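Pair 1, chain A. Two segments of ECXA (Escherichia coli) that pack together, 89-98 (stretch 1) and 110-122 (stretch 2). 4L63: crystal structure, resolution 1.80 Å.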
# COMPACT_ATOMS: atom_id res chain seq x y z
N ARG A 89 -5.72 10.55 39.48
CA ARG A 89 -5.76 10.48 38.02
C ARG A 89 -5.90 9.04 37.54
O ARG A 89 -4.91 8.39 37.18
CB ARG A 89 -4.51 11.12 37.41
N VAL A 90 -7.13 8.54 37.54
CA VAL A 90 -7.41 7.15 37.17
C VAL A 90 -8.63 7.07 36.24
O VAL A 90 -9.58 7.84 36.40
CB VAL A 90 -7.64 6.28 38.43
CG1 VAL A 90 -8.14 4.89 38.07
CG2 VAL A 90 -6.36 6.18 39.25
N VAL A 91 -8.60 6.16 35.28
CA VAL A 91 -9.72 5.97 34.36
C VAL A 91 -10.98 5.56 35.13
O VAL A 91 -10.94 4.65 35.97
CB VAL A 91 -9.40 4.91 33.29
CG1 VAL A 91 -10.63 4.62 32.44
CG2 VAL A 91 -8.24 5.37 32.43
N SER A 92 -12.09 6.23 34.86
CA SER A 92 -13.32 6.01 35.60
C SER A 92 -14.47 5.54 34.71
O SER A 92 -14.77 6.17 33.69
CB SER A 92 -13.73 7.28 36.33
OG SER A 92 -12.62 7.89 36.95
N PHE A 93 -15.09 4.43 35.09
CA PHE A 93 -16.31 3.98 34.43
C PHE A 93 -17.49 4.26 35.35
O PHE A 93 -17.33 4.23 36.57
CB PHE A 93 -16.22 2.49 34.09
CG PHE A 93 -15.29 2.18 32.95
CD1 PHE A 93 -13.92 2.09 33.15
CD2 PHE A 93 -15.78 1.99 31.66
CE1 PHE A 93 -13.06 1.82 32.10
CE2 PHE A 93 -14.93 1.71 30.61
CZ PHE A 93 -13.56 1.63 30.83
N SER A 94 -18.65 4.54 34.78
CA SER A 94 -19.84 4.82 35.57
C SER A 94 -21.12 4.79 34.74
O SER A 94 -21.08 4.72 33.51
CB SER A 94 -19.72 6.18 36.27
OG SER A 94 -19.58 7.23 35.32
N THR A 95 -22.25 4.84 35.43
CA THR A 95 -23.55 4.90 34.79
C THR A 95 -24.20 6.25 35.09
O THR A 95 -23.93 6.86 36.13
CB THR A 95 -24.48 3.77 35.26
OG1 THR A 95 -24.62 3.83 36.69
CG2 THR A 95 -23.91 2.42 34.87
N THR A 96 -25.05 6.71 34.19
CA THR A 96 -25.76 7.97 34.37
C THR A 96 -27.22 7.84 33.96
O THR A 96 -27.62 6.85 33.36
CB THR A 96 -25.12 9.11 33.56
OG1 THR A 96 -25.09 8.76 32.17
CG2 THR A 96 -23.69 9.39 34.03
N ASN A 97 -28.02 8.86 34.28
CA ASN A 97 -29.43 8.88 33.89
C ASN A 97 -29.84 10.23 33.32
O ASN A 97 -30.65 10.94 33.92
CB ASN A 97 -30.32 8.52 35.08
CG ASN A 97 -30.71 7.05 35.11
OD1 ASN A 97 -31.63 6.63 34.41
ND2 ASN A 97 -30.01 6.27 35.93
N TYR A 98 -29.30 10.58 32.16
CA TYR A 98 -29.67 11.82 31.50
C TYR A 98 -30.87 11.60 30.57
O TYR A 98 -31.69 12.51 30.40
CB TYR A 98 -28.50 12.41 30.70
CG TYR A 98 -27.32 12.84 31.55
CD1 TYR A 98 -27.29 14.10 32.14
CD2 TYR A 98 -26.22 12.01 31.73
CE1 TYR A 98 -26.21 14.51 32.90
CE2 TYR A 98 -25.13 12.41 32.50
CZ TYR A 98 -25.14 13.66 33.08
OH TYR A 98 -24.06 14.07 33.84
N PRO A 110 -6.00 14.14 29.21
CA PRO A 110 -4.55 13.97 29.12
C PRO A 110 -3.86 13.88 30.48
O PRO A 110 -2.71 13.44 30.56
CB PRO A 110 -4.10 15.22 28.36
CG PRO A 110 -5.31 15.62 27.55
CD PRO A 110 -6.47 15.31 28.44
N SER A 111 -4.55 14.28 31.54
CA SER A 111 -4.01 14.16 32.89
C SER A 111 -4.12 12.73 33.42
O SER A 111 -3.48 12.38 34.40
CB SER A 111 -4.72 15.13 33.85
OG SER A 111 -4.37 16.47 33.56
N GLY A 112 -4.94 11.92 32.75
CA GLY A 112 -5.09 10.53 33.13
C GLY A 112 -6.47 10.18 33.67
O GLY A 112 -6.85 9.01 33.69
N ASN A 113 -7.21 11.19 34.12
CA ASN A 113 -8.55 10.98 34.65
C ASN A 113 -9.63 10.97 33.57
O ASN A 113 -10.56 11.77 33.60
CB ASN A 113 -8.89 12.03 35.71
CG ASN A 113 -10.15 11.69 36.47
OD1 ASN A 113 -10.47 10.52 36.66
ND2 ASN A 113 -10.87 12.72 36.90
N SER A 114 -9.48 10.06 32.61
CA SER A 114 -10.47 9.88 31.56
C SER A 114 -11.69 9.18 32.12
O SER A 114 -11.57 8.22 32.89
CB SER A 114 -9.88 9.09 30.39
OG SER A 114 -8.94 9.88 29.68
N ARG A 115 -12.88 9.66 31.75
CA ARG A 115 -14.11 9.11 32.30
C ARG A 115 -15.04 8.59 31.21
O ARG A 115 -15.31 9.28 30.23
CB ARG A 115 -14.82 10.16 33.15
CG ARG A 115 -13.93 11.29 33.65
CD ARG A 115 -14.72 12.31 34.47
NE ARG A 115 -15.76 12.96 33.67
CZ ARG A 115 -16.85 13.51 34.19
NH1 ARG A 115 -17.75 14.07 33.39
NH2 ARG A 115 -17.05 13.49 35.50
N THR A 116 -15.53 7.37 31.41
CA THR A 116 -16.52 6.80 30.52
C THR A 116 -17.84 6.60 31.25
O THR A 116 -17.88 6.01 32.32
CB THR A 116 -16.06 5.45 29.94
OG1 THR A 116 -15.10 5.68 28.90
CG2 THR A 116 -17.24 4.69 29.36
N ARG A 117 -18.93 7.11 30.67
CA ARG A 117 -20.24 6.91 31.26
C ARG A 117 -21.17 6.14 30.32
O ARG A 117 -21.17 6.35 29.10
CB ARG A 117 -20.86 8.26 31.64
CG ARG A 117 -21.16 9.17 30.47
CD ARG A 117 -21.74 10.50 30.93
NE ARG A 117 -22.09 11.33 29.78
CZ ARG A 117 -23.27 11.28 29.17
NH1 ARG A 117 -23.51 12.06 28.13
NH2 ARG A 117 -24.20 10.44 29.59
N ILE A 118 -21.94 5.22 30.90
CA ILE A 118 -22.97 4.50 30.18
C ILE A 118 -24.33 4.93 30.71
O ILE A 118 -24.72 4.56 31.82
CB ILE A 118 -22.83 2.97 30.33
CG1 ILE A 118 -21.55 2.47 29.66
CG2 ILE A 118 -24.05 2.26 29.74
CD1 ILE A 118 -21.51 2.67 28.16
N ASP A 119 -25.04 5.73 29.92
CA ASP A 119 -26.37 6.19 30.32
C ASP A 119 -27.31 5.00 30.40
O ASP A 119 -27.33 4.16 29.52
CB ASP A 119 -26.90 7.23 29.35
CG ASP A 119 -28.01 8.07 29.95
OD1 ASP A 119 -29.19 7.68 29.81
OD2 ASP A 119 -27.70 9.11 30.56
N ILE A 120 -28.08 4.92 31.48
CA ILE A 120 -29.02 3.83 31.64
C ILE A 120 -30.40 4.25 31.13
O ILE A 120 -31.13 3.45 30.55
CB ILE A 120 -29.11 3.38 33.11
CG1 ILE A 120 -27.72 3.07 33.65
CG2 ILE A 120 -30.01 2.17 33.23
CD1 ILE A 120 -27.02 1.95 32.92
N GLY A 121 -30.74 5.52 31.35
CA GLY A 121 -32.00 6.07 30.88
C GLY A 121 -32.12 6.14 29.37
O GLY A 121 -33.20 5.93 28.83
N SER A 122 -31.01 6.42 28.69
CA SER A 122 -31.00 6.45 27.23
C SER A 122 -31.22 5.05 26.65
O SER A 122 -31.95 4.89 25.68
CB SER A 122 -29.69 7.05 26.70
OG SER A 122 -29.72 8.46 26.75

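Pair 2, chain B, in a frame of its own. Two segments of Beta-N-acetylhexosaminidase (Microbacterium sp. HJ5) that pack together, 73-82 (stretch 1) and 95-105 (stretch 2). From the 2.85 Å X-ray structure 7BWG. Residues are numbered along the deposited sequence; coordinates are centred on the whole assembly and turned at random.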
# COMPACT_ATOMS: atom_id res chain seq x y z
N GLY B 73 -1.48 40.54 -21.09
CA GLY B 73 -2.25 41.20 -22.13
C GLY B 73 -3.72 40.81 -22.14
O GLY B 73 -4.55 41.46 -21.52
N ALA B 74 -4.04 39.73 -22.87
CA ALA B 74 -5.41 39.27 -22.98
C ALA B 74 -5.78 38.27 -21.89
O ALA B 74 -6.93 38.24 -21.44
CB ALA B 74 -5.65 38.65 -24.36
N VAL B 75 -4.82 37.43 -21.48
CA VAL B 75 -4.96 36.48 -20.37
C VAL B 75 -5.90 35.34 -20.73
O VAL B 75 -7.02 35.55 -21.19
CB VAL B 75 -5.42 37.18 -19.08
N ILE B 76 -5.44 34.11 -20.50
CA ILE B 76 -6.24 32.90 -20.65
C ILE B 76 -6.53 32.36 -19.26
O ILE B 76 -5.61 32.11 -18.48
CB ILE B 76 -5.53 31.85 -21.52
CG1 ILE B 76 -5.22 32.43 -22.90
CG2 ILE B 76 -6.38 30.60 -21.64
CD1 ILE B 76 -4.41 31.51 -23.79
N ALA B 77 -7.82 32.18 -18.95
CA ALA B 77 -8.26 31.87 -17.59
C ALA B 77 -8.42 30.37 -17.41
O ALA B 77 -9.21 29.73 -18.12
CB ALA B 77 -9.57 32.59 -17.28
N LEU B 78 -7.67 29.80 -16.47
CA LEU B 78 -7.82 28.41 -16.05
C LEU B 78 -8.26 28.42 -14.60
O LEU B 78 -7.49 28.82 -13.72
CB LEU B 78 -6.52 27.63 -16.24
CG LEU B 78 -5.73 27.90 -17.52
CD1 LEU B 78 -4.28 27.48 -17.34
CD2 LEU B 78 -6.35 27.19 -18.71
N ARG B 79 -9.49 27.98 -14.34
CA ARG B 79 -10.06 28.04 -13.00
C ARG B 79 -10.70 26.71 -12.64
O ARG B 79 -11.24 26.00 -13.50
CB ARG B 79 -11.11 29.17 -12.89
N ILE B 80 -10.65 26.38 -11.35
CA ILE B 80 -11.26 25.17 -10.83
C ILE B 80 -12.46 25.56 -9.97
O ILE B 80 -12.32 25.77 -8.76
CB ILE B 80 -10.26 24.32 -10.03
N GLU B 81 -13.63 25.65 -10.59
CA GLU B 81 -14.85 26.00 -9.86
C GLU B 81 -15.32 24.82 -9.02
O GLU B 81 -15.06 24.76 -7.81
CB GLU B 81 -15.95 26.44 -10.82
N GLY B 82 -16.00 23.88 -9.65
CA GLY B 82 -16.48 22.71 -8.94
C GLY B 82 -17.99 22.74 -8.75
O GLY B 82 -18.62 23.80 -8.71
N GLU B 95 -12.73 36.94 -28.19
CA GLU B 95 -11.63 37.84 -28.48
C GLU B 95 -11.01 38.45 -27.23
O GLU B 95 -9.80 38.70 -27.21
CB GLU B 95 -12.09 38.96 -29.42
CG GLU B 95 -11.29 39.05 -30.71
CD GLU B 95 -11.77 40.16 -31.63
OE1 GLU B 95 -10.91 40.88 -32.18
OE2 GLU B 95 -12.99 40.31 -31.79
N ALA B 96 -11.81 38.69 -26.19
CA ALA B 96 -11.28 39.30 -24.98
C ALA B 96 -10.41 38.32 -24.20
O ALA B 96 -9.26 38.62 -23.88
CB ALA B 96 -12.43 39.81 -24.10
N SER B 97 -10.94 37.14 -23.89
CA SER B 97 -10.20 36.18 -23.09
C SER B 97 -10.74 34.77 -23.33
O SER B 97 -11.87 34.59 -23.79
CB SER B 97 -10.26 36.53 -21.60
N VAL B 98 -9.92 33.78 -23.00
CA VAL B 98 -10.29 32.38 -23.02
C VAL B 98 -10.42 31.90 -21.58
O VAL B 98 -9.62 32.28 -20.72
CB VAL B 98 -9.26 31.52 -23.79
CG1 VAL B 98 -9.75 30.09 -23.93
CG2 VAL B 98 -8.98 32.14 -25.15
N THR B 99 -11.44 31.08 -21.31
CA THR B 99 -11.71 30.62 -19.96
C THR B 99 -12.00 29.13 -19.99
O THR B 99 -13.00 28.70 -20.57
CB THR B 99 -12.88 31.39 -19.34
OG1 THR B 99 -12.77 32.78 -19.67
CG2 THR B 99 -12.88 31.23 -17.82
N VAL B 100 -11.13 28.34 -19.37
CA VAL B 100 -11.35 26.92 -19.15
C VAL B 100 -11.65 26.72 -17.67
O VAL B 100 -10.83 27.04 -16.81
CB VAL B 100 -10.13 26.08 -19.57
CG1 VAL B 100 -10.37 24.61 -19.26
CG2 VAL B 100 -9.84 26.27 -21.05
N THR B 101 -12.84 26.20 -17.37
CA THR B 101 -13.31 26.05 -16.00
C THR B 101 -13.71 24.60 -15.77
O THR B 101 -14.71 24.13 -16.33
CB THR B 101 -14.49 26.99 -15.72
OG1 THR B 101 -14.09 28.35 -15.93
CG2 THR B 101 -14.96 26.82 -14.28
N GLY B 102 -12.94 23.90 -14.94
CA GLY B 102 -13.24 22.52 -14.62
C GLY B 102 -13.67 22.32 -13.18
O GLY B 102 -13.44 23.18 -12.33
N ALA B 103 -14.30 21.18 -12.90
CA ALA B 103 -14.71 20.87 -11.54
C ALA B 103 -13.59 20.26 -10.71
O ALA B 103 -13.62 20.35 -9.48
CB ALA B 103 -15.92 19.93 -11.55
N ASP B 104 -12.62 19.62 -11.36
CA ASP B 104 -11.46 19.03 -10.71
C ASP B 104 -10.20 19.69 -11.24
O ASP B 104 -10.24 20.59 -12.07
CB ASP B 104 -11.40 17.52 -10.95
CG ASP B 104 -12.73 16.83 -10.77
OD1 ASP B 104 -12.88 15.69 -11.25
OD2 ASP B 104 -13.63 17.43 -10.14
N ALA B 105 -9.05 19.23 -10.72
CA ALA B 105 -7.80 19.46 -11.43
C ALA B 105 -7.73 18.61 -12.69
O ALA B 105 -7.07 18.99 -13.66
CB ALA B 105 -6.61 19.15 -10.51

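Where do the two contacts differ most sharply? They part at the C-terminal end. In pair 1 the strands run into a polar cluster built round Asp119(A), whose OD2 accepts from Thr96(A) OG1 at 3.1 Å and from Tyr98(A) N at 2.7 Å. Its other oxygen, OD1, takes a very short capping bond from Ser122(A) N, 2.5 Å, so one carboxylate both ties the strands together and caps the helix that follows. The superposition places Ala103(B) on Asp119(A) and Glu81(B) on Thr96(A). Ala103(B) has only a methyl group, its CA-to-CB bond pointing away, and the chains meet there through backbone: Gly82(B) CA lies 3.6 Å from Ala103(B) CA.

What geometry do they share? Each is a pair of neighbouring parallel strands, and 14 central residues superpose with an RMSD of 0.7 Å. The N-to-C directions differ by 29° in pair 1 and 10° in pair 2. Ser92(A) falls on Ala77(B), and Thr116(A) on Val100(B), so the ladders are in the same register. Ser92(A) N donates to Ser114(A) O at 2.8 Å, as Ala77(B) N does to Val98(B) O at 2.5 Å; Thr116(A) N returns a bond to Ser92(A) O, 2.7 Å, matched by Val100(B) N to Ala77(B) O, also 2.7 Å. As usual in parallel sheets, alternate residues of the first strand both donate and accept.

How is the face bearing Phe93(A) and Thr116(A) filled in each? In pair 1 the Phe93(A) ring meets a threonine methyl, CD2 to Thr116(A) CG2 at 3.8 Å. Leu78(B) and Val100(B) occupy these positions in pair 2, and Leu78(B) CD2 packs 4.0 Å from Val100(B) CB. Ring on methyl and branched chain on branched chain thus give similar spacing. Further along, Ile118(A) matches Gly102(B), which brings no side chain to the face.

What happens on the other face? Ser94(A) and Arg117(A) coincide with Arg79(B) and Thr101(B), so arginine changes strands. Arg117(A) extends far enough for NH2 to donate to Thr96(A) OG1 at 3.2 Å, while Tyr98(A) CE2 lies over one face of its guanidinium. Arg79(B) is modelled only to CB, which stands 4.3 Å from Thr101(B) OG1, so its reach cannot be judged. Thr101(B) instead offers a methyl to its neighbour, CG2 lying 3.6 Å from Glu81(B) CB.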